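Local coordinates for cytochrome C (Marichromatium purpuratum 984, PDB 5LO9), which probably interconverts thiosulfate and tetrathionate as a multiheme c-type thiosulfate dehydrogenase, passing electrons through its bound hemes, at residues A[365-368]-A[373-376]; A[445-450]-A[461-466]; A[470-475]-A[497-502]; A[483-488]-A[508-513]. All coordinates share one frame; numbering follows the deposited sequence.

Contact 1 (A[365-368]-A[373-376]); sequences TGAP and AMSG. With EDO (1,2-ethanediol), chain R; EDO (1,2-ethanediol), chain X.
Ala-367 and Met-374 meet in a small apolar contact between two parts of one irregular connection, the loop that runs from helix 351-363 to helix 391-401, a helix of the cytochrome c fold whose heme iron is held by His-406 and Met-450. Neither segment is helix or strand, and no hydrogen bond joins them directly. The pairing rests on the end of one methionine: Met-374 CE lies 3.8 Å from Ala-367 CB, with its sulfur SD 3.9 Å from the same methyl. The side chain leaves the backbone with CG anti to the carbonyl carbon and runs out extended through CG (chi2 -173°), then bends at the thioether (chi3 92°). CE thereby turns alongside Ala-367 and reaches the ring of Pro-368, whose CD is 4.3 Å from it. Val-308 touches both Ala-367 and Met-374, and Phe-244 adds to the cover over the methionine, so the chain folds back on other loops as well as on itself. Segment 365-368 also faces the dimer partner: Ala-367 O accepts a hydrogen bond from Thr-369 of the second subunit, and Gly-366 and Ala-367 make backbone hydrogen bonds to that subunit. Segment 373-376 leads toward a heme. The Met-374 side chain is about 9 Å from a bound heme c and about 5 Å from that of Arg-377, a heme-binding residue. Two residues past Met-374, Gly-376 N gives a nearly straight hydrogen bond of 3.1 Å to O1 of a 1,2-ethanediol, probably from the crystallisation liquor.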
loop_
_atom_site.group_PDB
_atom_site.type_symbol
_atom_site.label_atom_id
_atom_site.label_comp_id
_atom_site.label_asym_id
_atom_site.label_seq_id
_atom_site.Cartn_x
_atom_site.Cartn_y
_atom_site.Cartn_z
ATOM N N THR A 365 6.359 -10.052 1.707
ATOM C CA THR A 365 6.588 -10.731 0.437
ATOM C C THR A 365 5.933 -12.106 0.405
ATOM O O THR A 365 6.196 -12.965 1.261
ATOM C CB THR A 365 8.077 -10.876 0.187
ATOM O OG1 THR A 365 8.718 -9.599 0.148
ATOM C CG2 THR A 365 8.232 -11.476 -1.114
ATOM N N GLY A 366 5.068 -12.295 -0.574
ATOM C CA GLY A 366 4.397 -13.541 -0.800
ATOM C C GLY A 366 2.999 -13.644 -0.233
ATOM O O GLY A 366 2.244 -14.542 -0.644
ATOM N N ALA A 367 2.634 -12.761 0.697
ATOM C CA ALA A 367 1.367 -12.878 1.401
ATOM C C ALA A 367 0.197 -12.425 0.529
ATOM O O ALA A 367 0.334 -11.529 -0.308
ATOM C CB ALA A 367 1.397 -12.072 2.687
ATOM N N PRO A 368 -0.971 -13.041 0.713
ATOM C CA PRO A 368 -2.127 -12.822 -0.174
ATOM C C PRO A 368 -2.891 -11.544 0.130
ATOM O O PRO A 368 -3.435 -11.369 1.221
ATOM C CB PRO A 368 -2.992 -14.058 0.084
ATOM C CG PRO A 368 -2.686 -14.410 1.480
ATOM C CD PRO A 368 -1.203 -14.146 1.636
ATOM N N ALA A 373 -7.202 -12.182 7.962
ATOM C CA ALA A 373 -7.110 -13.131 9.061
ATOM C C ALA A 373 -5.939 -14.073 8.874
ATOM O O ALA A 373 -6.040 -15.277 9.107
ATOM C CB ALA A 373 -8.395 -13.937 9.215
ATOM N N MET A 374 -4.805 -13.554 8.446
ATOM C CA MET A 374 -3.621 -14.394 8.400
ATOM C C MET A 374 -3.324 -14.914 9.795
ATOM O O MET A 374 -3.466 -14.193 10.781
ATOM C CB MET A 374 -2.417 -13.608 7.866
ATOM C CG MET A 374 -2.339 -13.478 6.342
ATOM S SD MET A 374 -0.781 -12.709 5.918
ATOM C CE MET A 374 0.250 -14.133 5.693
ATOM N N SER A 375 -2.985 -16.196 9.882
ATOM C CA SER A 375 -2.619 -16.778 11.160
ATOM C C SER A 375 -1.373 -16.090 11.709
ATOM O O SER A 375 -0.348 -15.987 11.028
ATOM C CB SER A 375 -2.389 -18.276 11.014
ATOM O OG SER A 375 -1.627 -18.769 12.104
ATOM N N GLY A 376 -1.475 -15.613 12.945
ATOM C CA GLY A 376 -0.414 -14.875 13.593
ATOM C C GLY A 376 -0.717 -13.407 13.749
ATOM O O GLY A 376 0.057 -12.696 14.395
HETATM C C1 EDO R . -5.053 -15.359 14.864
HETATM O O1 EDO R . -3.858 -16.169 14.786
HETATM C C2 EDO R . -5.036 -14.313 13.762
HETATM O O2 EDO R . -6.182 -14.450 12.902
HETATM C C1 EDO X . 10.026 -7.210 -2.273
HETATM O O1 EDO X . 10.480 -8.569 -2.068
HETATM C C2 EDO X . 9.560 -7.075 -3.731
HETATM O O2 EDO X . 10.597 -6.552 -4.580
#

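Contact 2 (A[445-450]-A[461-466]); sequences FIAANM and QEAWDV. With HEC (heme c), chain F.
The heme c pocket whose iron is bound by Met-450 is walled on one side by two helices that meet at a pair of alanines, Ala-447 and Ala-463. Their CB atoms are 3.6 Å apart, and the CA atoms approach to 5.2 Å, a spacing that these one-carbon side chains permit. Next to the pair, Ile-446 divides its branches: CG2 reaches Ala-463 CB at 4.1 Å, whereas CD1 runs to the heme methyl CMB at 3.5 Å. Val-466 CG1 comes to the same CMB from the other helix. This is the cytochrome c fold, in which helix 460-470 also packs on helix 391-401, here through Val-466 on Leu-397 and Tyr-398. Helix 439-449 leads into the axial ligand: Met-450 SD binds the heme iron at 2.3 Å, with His-406 as the other axial ligand. Five residues earlier, Phe-445 meets the porphyrin obliquely, CE2 lying 3.3 Å from C2A. Asn-449 CB covers one face of that phenyl ring near its rim, and its amide ND2 donates to Phe-445 O at 3.1 Å, in the carbonyl plane and on a lone pair. Asn-449 ND2 also bonds to the carbonyl O of Asp-299.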
loop_
_atom_site.group_PDB
_atom_site.type_symbol
_atom_site.label_atom_id
_atom_site.label_comp_id
_atom_site.label_asym_id
_atom_site.label_seq_id
_atom_site.Cartn_x
_atom_site.Cartn_y
_atom_site.Cartn_z
ATOM N N PHE A 445 -1.324 -9.073 24.766
ATOM C CA PHE A 445 0.087 -8.982 24.449
ATOM C C PHE A 445 0.914 -9.723 25.477
ATOM O O PHE A 445 1.783 -10.533 25.127
ATOM C CB PHE A 445 0.525 -7.538 24.387
ATOM C CG PHE A 445 2.007 -7.376 24.209
ATOM C CD1 PHE A 445 2.592 -7.638 23.003
ATOM C CD2 PHE A 445 2.802 -6.954 25.257
ATOM C CE1 PHE A 445 3.955 -7.471 22.825
ATOM C CE2 PHE A 445 4.153 -6.796 25.090
ATOM C CZ PHE A 445 4.735 -7.056 23.861
ATOM N N ILE A 446 0.643 -9.450 26.757
ATOM C CA ILE A 446 1.457 -9.979 27.850
ATOM C C ILE A 446 1.394 -11.511 27.902
ATOM O O ILE A 446 2.435 -12.201 27.968
ATOM C CB ILE A 446 1.009 -9.347 29.182
ATOM C CG1 ILE A 446 1.538 -7.907 29.286
ATOM C CG2 ILE A 446 1.430 -10.224 30.388
ATOM C CD1 ILE A 446 0.804 -7.052 30.291
ATOM N N ALA A 447 0.175 -12.062 27.936
ATOM C CA ALA A 447 0.015 -13.509 28.055
ATOM C C ALA A 447 0.849 -14.231 27.029
ATOM O O ALA A 447 1.469 -15.259 27.335
ATOM C CB ALA A 447 -1.435 -13.916 27.867
ATOM N N ALA A 448 0.906 -13.687 25.811
ATOM C CA ALA A 448 1.618 -14.326 24.706
ATOM C C ALA A 448 3.095 -13.952 24.605
ATOM O O ALA A 448 3.862 -14.713 24.010
ATOM C CB ALA A 448 0.957 -13.984 23.369
ATOM N N ASN A 449 3.529 -12.816 25.158
ATOM C CA ASN A 449 4.842 -12.296 24.812
ATOM C C ASN A 449 5.692 -11.867 25.981
ATOM O O ASN A 449 6.890 -11.613 25.772
ATOM C CB ASN A 449 4.703 -11.119 23.852
ATOM C CG ASN A 449 4.132 -11.558 22.545
ATOM O OD1 ASN A 449 4.779 -12.273 21.782
ATOM N ND2 ASN A 449 2.898 -11.196 22.298
ATOM N N MET A 450 5.144 -11.819 27.198
ATOM C CA MET A 450 5.960 -11.359 28.311
ATOM C C MET A 450 5.802 -12.283 29.511
ATOM O O MET A 450 4.680 -12.661 29.870
ATOM C CB MET A 450 5.610 -9.936 28.750
ATOM C CG MET A 450 6.065 -8.891 27.760
ATOM S SD MET A 450 7.834 -8.634 27.767
ATOM C CE MET A 450 8.190 -8.525 26.023
ATOM N N GLN A 461 -5.610 -15.206 33.399
ATOM C CA GLN A 461 -6.015 -14.372 34.520
ATOM C C GLN A 461 -4.831 -13.567 35.055
ATOM O O GLN A 461 -4.971 -12.381 35.371
ATOM C CB GLN A 461 -6.631 -15.238 35.623
ATOM C CG GLN A 461 -7.235 -14.434 36.780
ATOM C CD GLN A 461 -8.523 -13.702 36.397
ATOM O OE1 GLN A 461 -9.520 -14.341 36.023
ATOM N NE2 GLN A 461 -8.503 -12.356 36.464
ATOM N N GLU A 462 -3.648 -14.178 35.147
ATOM C CA GLU A 462 -2.498 -13.408 35.594
ATOM C C GLU A 462 -2.241 -12.270 34.605
ATOM O O GLU A 462 -2.007 -11.122 35.002
ATOM C CB GLU A 462 -1.262 -14.314 35.745
ATOM C CG GLU A 462 -1.303 -15.293 36.934
ATOM C CD GLU A 462 -0.287 -16.452 36.876
ATOM O OE1 GLU A 462 0.476 -16.598 35.916
ATOM O OE2 GLU A 462 -0.314 -17.302 37.772
ATOM N N ALA A 463 -2.329 -12.559 33.307
ATOM C CA ALA A 463 -2.127 -11.510 32.319
ATOM C C ALA A 463 -3.137 -10.397 32.488
ATOM O O ALA A 463 -2.775 -9.216 32.447
ATOM C CB ALA A 463 -2.229 -12.085 30.908
ATOM N N TRP A 464 -4.409 -10.751 32.692
ATOM C CA TRP A 464 -5.425 -9.735 32.952
ATOM C C TRP A 464 -5.099 -8.893 34.184
ATOM O O TRP A 464 -5.262 -7.670 34.172
ATOM C CB TRP A 464 -6.784 -10.376 33.168
ATOM C CG TRP A 464 -7.504 -10.852 31.965
ATOM C CD1 TRP A 464 -7.671 -12.134 31.566
ATOM C CD2 TRP A 464 -8.185 -10.037 31.015
ATOM N NE1 TRP A 464 -8.421 -12.179 30.424
ATOM C CE2 TRP A 464 -8.746 -10.897 30.064
ATOM C CE3 TRP A 464 -8.371 -8.650 30.873
ATOM C CZ2 TRP A 464 -9.470 -10.423 28.978
ATOM C CZ3 TRP A 464 -9.085 -8.192 29.811
ATOM C CH2 TRP A 464 -9.633 -9.073 28.872
ATOM N N ASP A 465 -4.681 -9.524 35.278
ATOM C CA ASP A 465 -4.405 -8.744 36.479
ATOM C C ASP A 465 -3.196 -7.824 36.272
ATOM O O ASP A 465 -3.232 -6.655 36.675
ATOM C CB ASP A 465 -4.232 -9.672 37.687
ATOM C CG ASP A 465 -5.530 -10.462 38.013
ATOM O OD1 ASP A 465 -6.637 -10.019 37.620
ATOM O OD2 ASP A 465 -5.460 -11.540 38.660
ATOM N N VAL A 466 -2.115 -8.313 35.641
ATOM C CA VAL A 466 -0.949 -7.441 35.463
ATOM C C VAL A 466 -1.277 -6.311 34.507
ATOM O O VAL A 466 -0.749 -5.196 34.636
ATOM C CB VAL A 466 0.299 -8.175 34.961
ATOM C CG1 VAL A 466 1.513 -7.309 35.292
ATOM C CG2 VAL A 466 0.469 -9.452 35.619
HETATM FE FE HEC F . 8.394 -6.712 28.879
HETATM C CHA HEC F . 8.179 -4.932 25.883
HETATM C CHB HEC F . 5.083 -5.914 29.662
HETATM C CHC HEC F . 8.558 -8.831 31.612
HETATM C CHD HEC F . 11.886 -7.014 28.455
HETATM N NA HEC F . 6.894 -5.604 27.945
HETATM C C1A HEC F . 7.002 -4.960 26.773
HETATM C C2A HEC F . 5.747 -4.243 26.419
HETATM C C3A HEC F . 4.841 -4.544 27.511
HETATM C C4A HEC F . 5.664 -5.392 28.415
HETATM C CMA HEC F . 3.422 -4.080 27.639
HETATM C CAA HEC F . 5.402 -3.420 25.220
HETATM C CBA HEC F . 4.961 -2.037 25.712
HETATM C CGA HEC F . 5.888 -0.920 25.316
HETATM O O1A HEC F . 6.881 -1.190 24.624
HETATM O O2A HEC F . 5.601 0.226 25.724
HETATM N NB HEC F . 7.053 -7.270 30.359
HETATM C C1B HEC F . 5.802 -6.856 30.514
HETATM C C2B HEC F . 5.134 -7.468 31.684
HETATM C C3B HEC F . 6.157 -8.337 32.254
HETATM C C4B HEC F . 7.300 -8.145 31.332
HETATM C CMB HEC F . 3.751 -7.226 32.167
HETATM C CAB HEC F . 6.070 -9.242 33.455
HETATM C CBB HEC F . 4.968 -10.237 33.178
HETATM N NC HEC F . 9.935 -7.727 29.864
HETATM C C1C HEC F . 9.803 -8.512 30.923
HETATM C C2C HEC F . 11.077 -9.048 31.428
HETATM C C3C HEC F . 12.066 -8.518 30.510
HETATM C C4C HEC F . 11.241 -7.694 29.589
HETATM C CMC HEC F . 11.270 -9.920 32.625
HETATM C CAC HEC F . 13.567 -8.655 30.483
HETATM C CBC HEC F . 14.134 -10.035 30.516
HETATM N ND HEC F . 9.763 -6.106 27.426
HETATM C C1D HEC F . 11.086 -6.327 27.422
HETATM C C2D HEC F . 11.728 -5.776 26.198
HETATM C C3D HEC F . 10.635 -5.184 25.445
HETATM C C4D HEC F . 9.465 -5.448 26.293
HETATM C CMD HEC F . 13.155 -5.808 25.789
HETATM C CAD HEC F . 10.743 -4.478 24.139
HETATM C CBD HEC F . 10.904 -5.563 23.077
HETATM C CGD HEC F . 11.907 -5.173 21.999
HETATM O O1D HEC F . 12.547 -4.107 22.040
HETATM O O2D HEC F . 12.098 -5.967 21.073
#

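Contact 3 (A[470-475]-A[497-502]); sequences INAHER and FDLYGE
A single water carries the polar link between Asn-471 and Leu-499: it donates to Asn-471 O at 3.0 Å and accepts from Leu-499 N at 3.0 Å, while no direct hydrogen bond spans the two segments. Beside this bridge lies a buried apolar touch made by one branch of Leu-499, whose CD1 rests 3.6 Å from Ala-472 CB. The same CD1 also lies beside the carbonyl of Asn-471, 3.8 Å from its O. The first torsion (chi1 -50°) places CG beside the backbone N, and an extended second one (chi2 -176°) sends CD1 onto the alanine methyl. Asn-471, whose carbonyl O accepts from the water, is the first residue to leave helical geometry after helix 460-470. Its amide is engaged elsewhere, with OD1 bonded to Tyr-430 OH and ND2 to Met-436 O, which ties the helix end to the loop ahead of helix 439-449. Close by, His-473 ND1 reaches back to Ile-470 O at 3.0 Å from well above the carbonyl plane. On the partner segment, Asp-498 OD2 takes the N-H of Tyr-500 at 3.1 Å, and Glu-502 N closes on Leu-499 O. Leu-499 thus sits where an Asx turn at Asp-498 runs into a type II beta turn, Leu-499 to Glu-502, with Gly-501 in the third position at the positive phi (92°) characteristic of that turn.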
loop_
_atom_site.group_PDB
_atom_site.type_symbol
_atom_site.label_atom_id
_atom_site.label_comp_id
_atom_site.label_asym_id
_atom_site.label_seq_id
_atom_site.Cartn_x
_atom_site.Cartn_y
_atom_site.Cartn_z
ATOM N N ILE A 470 -0.747 -2.294 35.332
ATOM C CA ILE A 470 0.054 -1.396 34.491
ATOM C C ILE A 470 -0.780 -0.220 34.000
ATOM O O ILE A 470 -0.375 0.947 34.085
ATOM C CB ILE A 470 0.615 -2.181 33.293
ATOM C CG1 ILE A 470 1.862 -2.931 33.686
ATOM C CG2 ILE A 470 0.907 -1.257 32.095
ATOM C CD1 ILE A 470 2.235 -4.053 32.663
ATOM N N ASN A 471 -1.928 -0.515 33.413
ATOM C CA ASN A 471 -2.693 0.510 32.738
ATOM C C ASN A 471 -3.604 1.287 33.676
ATOM O O ASN A 471 -4.524 1.965 33.218
ATOM C CB ASN A 471 -3.474 -0.125 31.590
ATOM C CG ASN A 471 -2.581 -0.404 30.386
ATOM O OD1 ASN A 471 -1.630 0.358 30.114
ATOM N ND2 ASN A 471 -2.877 -1.491 29.652
ATOM N N ALA A 472 -3.366 1.211 34.977
ATOM C CA ALA A 472 -4.080 2.045 35.917
ATOM C C ALA A 472 -3.187 3.138 36.471
ATOM O O ALA A 472 -3.542 3.791 37.446
ATOM C CB ALA A 472 -4.672 1.180 37.019
ATOM N N HIS A 473 -2.080 3.397 35.810
ATOM C CA HIS A 473 -1.141 4.447 36.163
ATOM C C HIS A 473 -1.317 5.636 35.224
ATOM O O HIS A 473 -1.818 5.505 34.103
ATOM C CB HIS A 473 0.303 3.941 36.045
ATOM C CG HIS A 473 0.692 2.918 37.065
ATOM N ND1 HIS A 473 0.386 1.579 36.942
ATOM C CD2 HIS A 473 1.406 3.035 38.207
ATOM C CE1 HIS A 473 0.871 0.919 37.979
ATOM N NE2 HIS A 473 1.497 1.778 38.761
ATOM N N GLU A 474 -0.876 6.808 35.668
ATOM C CA GLU A 474 -0.944 7.916 34.721
ATOM C C GLU A 474 0.130 7.759 33.666
ATOM O O GLU A 474 1.167 7.120 33.879
ATOM C CB GLU A 474 -0.784 9.280 35.407
ATOM C CG GLU A 474 -2.050 9.803 36.063
ATOM C CD GLU A 474 -3.174 10.174 35.072
ATOM O OE1 GLU A 474 -2.902 10.352 33.863
ATOM O OE2 GLU A 474 -4.342 10.263 35.514
ATOM N N ARG A 475 -0.121 8.387 32.534
ATOM C CA ARG A 475 0.755 8.423 31.358
ATOM C C ARG A 475 0.316 9.653 30.589
ATOM O O ARG A 475 -0.696 10.258 30.966
ATOM C CB ARG A 475 0.592 7.172 30.494
ATOM C CG ARG A 475 -0.859 7.004 29.976
ATOM C CD ARG A 475 -1.066 5.737 29.173
ATOM N NE ARG A 475 -0.928 4.548 30.019
ATOM C CZ ARG A 475 0.198 3.856 30.166
ATOM N NH1 ARG A 475 1.316 4.217 29.530
ATOM N NH2 ARG A 475 0.197 2.799 30.953
ATOM N N PHE A 497 -12.966 -2.210 29.628
ATOM C CA PHE A 497 -11.542 -2.514 29.635
ATOM C C PHE A 497 -10.673 -1.290 29.484
ATOM O O PHE A 497 -9.499 -1.434 29.167
ATOM C CB PHE A 497 -11.187 -3.487 28.513
ATOM C CG PHE A 497 -11.999 -4.761 28.530
ATOM C CD1 PHE A 497 -11.746 -5.751 29.464
ATOM C CD2 PHE A 497 -12.995 -4.976 27.608
ATOM C CE1 PHE A 497 -12.492 -6.904 29.490
ATOM C CE2 PHE A 497 -13.741 -6.125 27.633
ATOM C CZ PHE A 497 -13.490 -7.086 28.566
ATOM N N ASP A 498 -11.233 -0.096 29.652
ATOM C CA ASP A 498 -10.529 1.180 29.490
ATOM C C ASP A 498 -10.708 1.899 30.826
ATOM O O ASP A 498 -11.832 2.241 31.217
ATOM C CB ASP A 498 -11.094 1.986 28.288
ATOM C CG ASP A 498 -10.171 3.124 27.845
ATOM O OD1 ASP A 498 -10.054 3.466 26.606
ATOM O OD2 ASP A 498 -9.552 3.672 28.783
ATOM N N LEU A 499 -9.611 2.120 31.536
ATOM C CA LEU A 499 -9.696 2.720 32.859
ATOM C C LEU A 499 -9.580 4.228 32.826
ATOM O O LEU A 499 -9.596 4.851 33.888
ATOM C CB LEU A 499 -8.619 2.164 33.795
ATOM C CG LEU A 499 -8.481 0.648 33.883
ATOM C CD1 LEU A 499 -7.431 0.247 34.944
ATOM C CD2 LEU A 499 -9.794 0.010 34.142
ATOM N N TYR A 500 -9.456 4.826 31.645
ATOM C CA TYR A 500 -9.434 6.277 31.542
ATOM C C TYR A 500 -10.717 6.830 32.140
ATOM O O TYR A 500 -11.818 6.371 31.811
ATOM C CB TYR A 500 -9.278 6.695 30.073
ATOM C CG TYR A 500 -9.109 8.177 29.842
ATOM C CD1 TYR A 500 -7.841 8.721 29.637
ATOM C CD2 TYR A 500 -10.200 9.045 29.855
ATOM C CE1 TYR A 500 -7.664 10.109 29.416
ATOM C CE2 TYR A 500 -10.037 10.432 29.622
ATOM C CZ TYR A 500 -8.769 10.957 29.407
ATOM O OH TYR A 500 -8.587 12.317 29.201
ATOM N N GLY A 501 -10.571 7.787 33.057
ATOM C CA GLY A 501 -11.697 8.396 33.719
ATOM C C GLY A 501 -12.122 7.744 35.020
ATOM O O GLY A 501 -12.772 8.408 35.842
ATOM N N GLU A 502 -11.820 6.455 35.206
ATOM C CA GLU A 502 -12.142 5.769 36.454
ATOM C C GLU A 502 -11.339 6.373 37.617
ATOM O O GLU A 502 -10.221 6.882 37.429
ATOM C CB GLU A 502 -11.833 4.271 36.363
ATOM C CG GLU A 502 -12.538 3.516 35.246
ATOM C CD GLU A 502 -14.043 3.456 35.405
ATOM O OE1 GLU A 502 -14.540 3.622 36.547
ATOM O OE2 GLU A 502 -14.723 3.263 34.365
HETATM O O HOH W 1 -6.641 1.647 31.098
#

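Contact 4 (A[483-488]-A[508-513]); sequences GSVERT and GAVLGQ. With EDO (1,2-ethanediol), chain Y.
Apolar packing pairs Val-485 with Val-510: CG1 of the first lies 3.9 Å from CG2 of the second, the two side chains sliding past each other in opposite directions. Van der Waals touches on the backbone add to this. Val-485 CG1 is 3.7 Å from Leu-511 O, and its CG2 settles 3.5 Å from Gly-512 O. With CG1 anti to the backbone N (chi1 170°) and CG2 beside it, the two methyls lie over successive carbonyl oxygens. Gly-512 brings its bare backbone against them, at a positive phi (116°) that suits glycine.

Hydrogen bonding acts within each segment rather than across. Ser-484 is the N-cap of the helix: its OG accepts from Arg-487 N at 3.0 Å in a nearly straight bond, and its carbonyl O receives Thr-488 N at 3.0 Å. In the tail, Gln-513 bends at chi2 and folds its amide back, so that NE2 donates to Val-510 O at 3.0 Å, tilted some 20° from the carbonyl plane. Outside partners hold this part of the backbone as well: Gln-513 N gives to Glu-474 OE2, and Gly-512 O accepts from Gln-477 NE2.

Away from the annotated sites, the contact lays the C-terminal tail against the first turn of helix 485-492, with Leu-511 hydrogen-bonded through its backbone to Glu-502 in the loop that follows the helix.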
loop_
_atom_site.group_PDB
_atom_site.type_symbol
_atom_site.label_atom_id
_atom_site.label_comp_id
_atom_site.label_asym_id
_atom_site.label_seq_id
_atom_site.Cartn_x
_atom_site.Cartn_y
_atom_site.Cartn_z
ATOM N N GLY A 483 -10.125 18.989 27.387
ATOM C CA GLY A 483 -10.114 19.780 28.573
ATOM C C GLY A 483 -10.831 19.138 29.762
ATOM O O GLY A 483 -10.406 19.354 30.911
ATOM N N SER A 484 -11.858 18.313 29.517
ATOM C CA SER A 484 -12.585 17.600 30.564
ATOM C C SER A 484 -12.336 16.099 30.485
ATOM O O SER A 484 -12.608 15.477 29.463
ATOM C CB SER A 484 -14.089 17.845 30.460
ATOM O OG SER A 484 -14.817 16.765 31.036
ATOM N N VAL A 485 -11.932 15.504 31.606
ATOM C CA VAL A 485 -11.735 14.056 31.661
ATOM C C VAL A 485 -13.045 13.303 31.423
ATOM O O VAL A 485 -13.087 12.360 30.625
ATOM C CB VAL A 485 -11.085 13.671 32.996
ATOM C CG1 VAL A 485 -11.083 12.166 33.196
ATOM C CG2 VAL A 485 -9.666 14.208 33.039
ATOM N N GLU A 486 -14.130 13.684 32.109
ATOM C CA GLU A 486 -15.418 13.009 31.886
ATOM C C GLU A 486 -15.819 13.066 30.410
ATOM O O GLU A 486 -16.232 12.062 29.809
ATOM C CB GLU A 486 -16.534 13.624 32.749
ATOM C CG GLU A 486 -17.000 12.745 33.926
ATOM C CD GLU A 486 -18.224 13.291 34.720
ATOM O OE1 GLU A 486 -18.628 14.449 34.520
ATOM O OE2 GLU A 486 -18.782 12.551 35.564
ATOM N N ARG A 487 -15.721 14.238 29.801
ATOM C CA ARG A 487 -16.194 14.329 28.435
ATOM C C ARG A 487 -15.336 13.451 27.517
ATOM O O ARG A 487 -15.860 12.596 26.792
ATOM C CB ARG A 487 -16.217 15.795 28.010
ATOM C CG ARG A 487 -16.901 16.049 26.695
ATOM C CD ARG A 487 -18.299 15.426 26.642
ATOM N NE ARG A 487 -18.990 15.831 25.419
ATOM C CZ ARG A 487 -19.867 15.085 24.754
ATOM N NH1 ARG A 487 -20.188 13.864 25.191
ATOM N NH2 ARG A 487 -20.413 15.570 23.639
ATOM N N THR A 488 -14.005 13.603 27.592
ATOM C CA THR A 488 -13.104 12.780 26.793
ATOM C C THR A 488 -13.330 11.301 27.080
ATOM O O THR A 488 -13.199 10.446 26.186
ATOM C CB THR A 488 -11.639 13.165 27.079
ATOM O OG1 THR A 488 -11.373 14.506 26.644
ATOM C CG2 THR A 488 -10.664 12.255 26.358
ATOM N N GLY A 508 -7.543 8.264 44.984
ATOM C CA GLY A 508 -8.739 8.057 44.193
ATOM C C GLY A 508 -9.076 9.136 43.198
ATOM O O GLY A 508 -10.222 9.185 42.747
ATOM N N ALA A 509 -8.110 9.968 42.798
ATOM C CA ALA A 509 -8.347 10.903 41.698
ATOM C C ALA A 509 -8.634 10.141 40.414
ATOM O O ALA A 509 -8.159 9.015 40.212
ATOM C CB ALA A 509 -7.142 11.815 41.448
ATOM N N VAL A 510 -9.400 10.773 39.524
ATOM C CA VAL A 510 -9.708 10.111 38.265
ATOM C C VAL A 510 -8.443 9.969 37.439
ATOM O O VAL A 510 -7.574 10.858 37.420
ATOM C CB VAL A 510 -10.807 10.836 37.475
ATOM C CG1 VAL A 510 -12.020 10.930 38.340
ATOM C CG2 VAL A 510 -10.327 12.198 37.000
ATOM N N LEU A 511 -8.322 8.810 36.799
ATOM C CA LEU A 511 -7.266 8.580 35.837
ATOM C C LEU A 511 -7.560 9.373 34.581
ATOM O O LEU A 511 -8.716 9.511 34.159
ATOM C CB LEU A 511 -7.169 7.089 35.487
ATOM C CG LEU A 511 -6.576 6.154 36.533
ATOM C CD1 LEU A 511 -6.712 4.680 36.202
ATOM C CD2 LEU A 511 -5.113 6.524 36.677
ATOM N N GLY A 512 -6.505 9.878 33.972
ATOM C CA GLY A 512 -6.635 10.504 32.670
ATOM C C GLY A 512 -6.305 11.973 32.701
ATOM O O GLY A 512 -6.778 12.720 31.842
ATOM N N GLN A 513 -5.446 12.368 33.652
ATOM C CA GLN A 513 -4.988 13.739 33.809
ATOM C C GLN A 513 -3.646 14.018 33.157
ATOM O O GLN A 513 -3.345 15.187 32.876
ATOM C CB GLN A 513 -4.874 14.068 35.296
ATOM C CG GLN A 513 -5.980 13.424 36.091
ATOM C CD GLN A 513 -6.595 14.346 37.093
ATOM O OE1 GLN A 513 -6.188 15.504 37.245
ATOM N NE2 GLN A 513 -7.613 13.844 37.778
HETATM C C1 EDO Y . -7.343 17.534 34.448
HETATM O O1 EDO Y . -7.726 18.209 35.647
HETATM C C2 EDO Y . -6.765 18.580 33.505
HETATM O O2 EDO Y . -5.442 18.183 33.138
#

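In the fold
Contacts 2, 3 and 4 form a continuous run outward from a heme, whereas contact 1 stands apart, its centre 25 Å from that of contact 2, near another heme. Contact 2 holds the axial Met-450, and contact 3 adds Ile-470 to the same pocket, its CD1 4.1 Å from Ile-446 CD1; Trp-464 CZ3 packs 3.6 Å from Phe-497 CD1. The Asn-471 side chain in contact 3 is about 12 Å from the bound thiosulfate. Contacts 3 and 4 are centred 10 Å apart, and their segments alternate along the chain. They are joined by probable hydrogen bonds from Gly-512 N to Glu-474 OE2 (2.7 Å) and from Gly-501 N to Leu-511 O (2.8 Å).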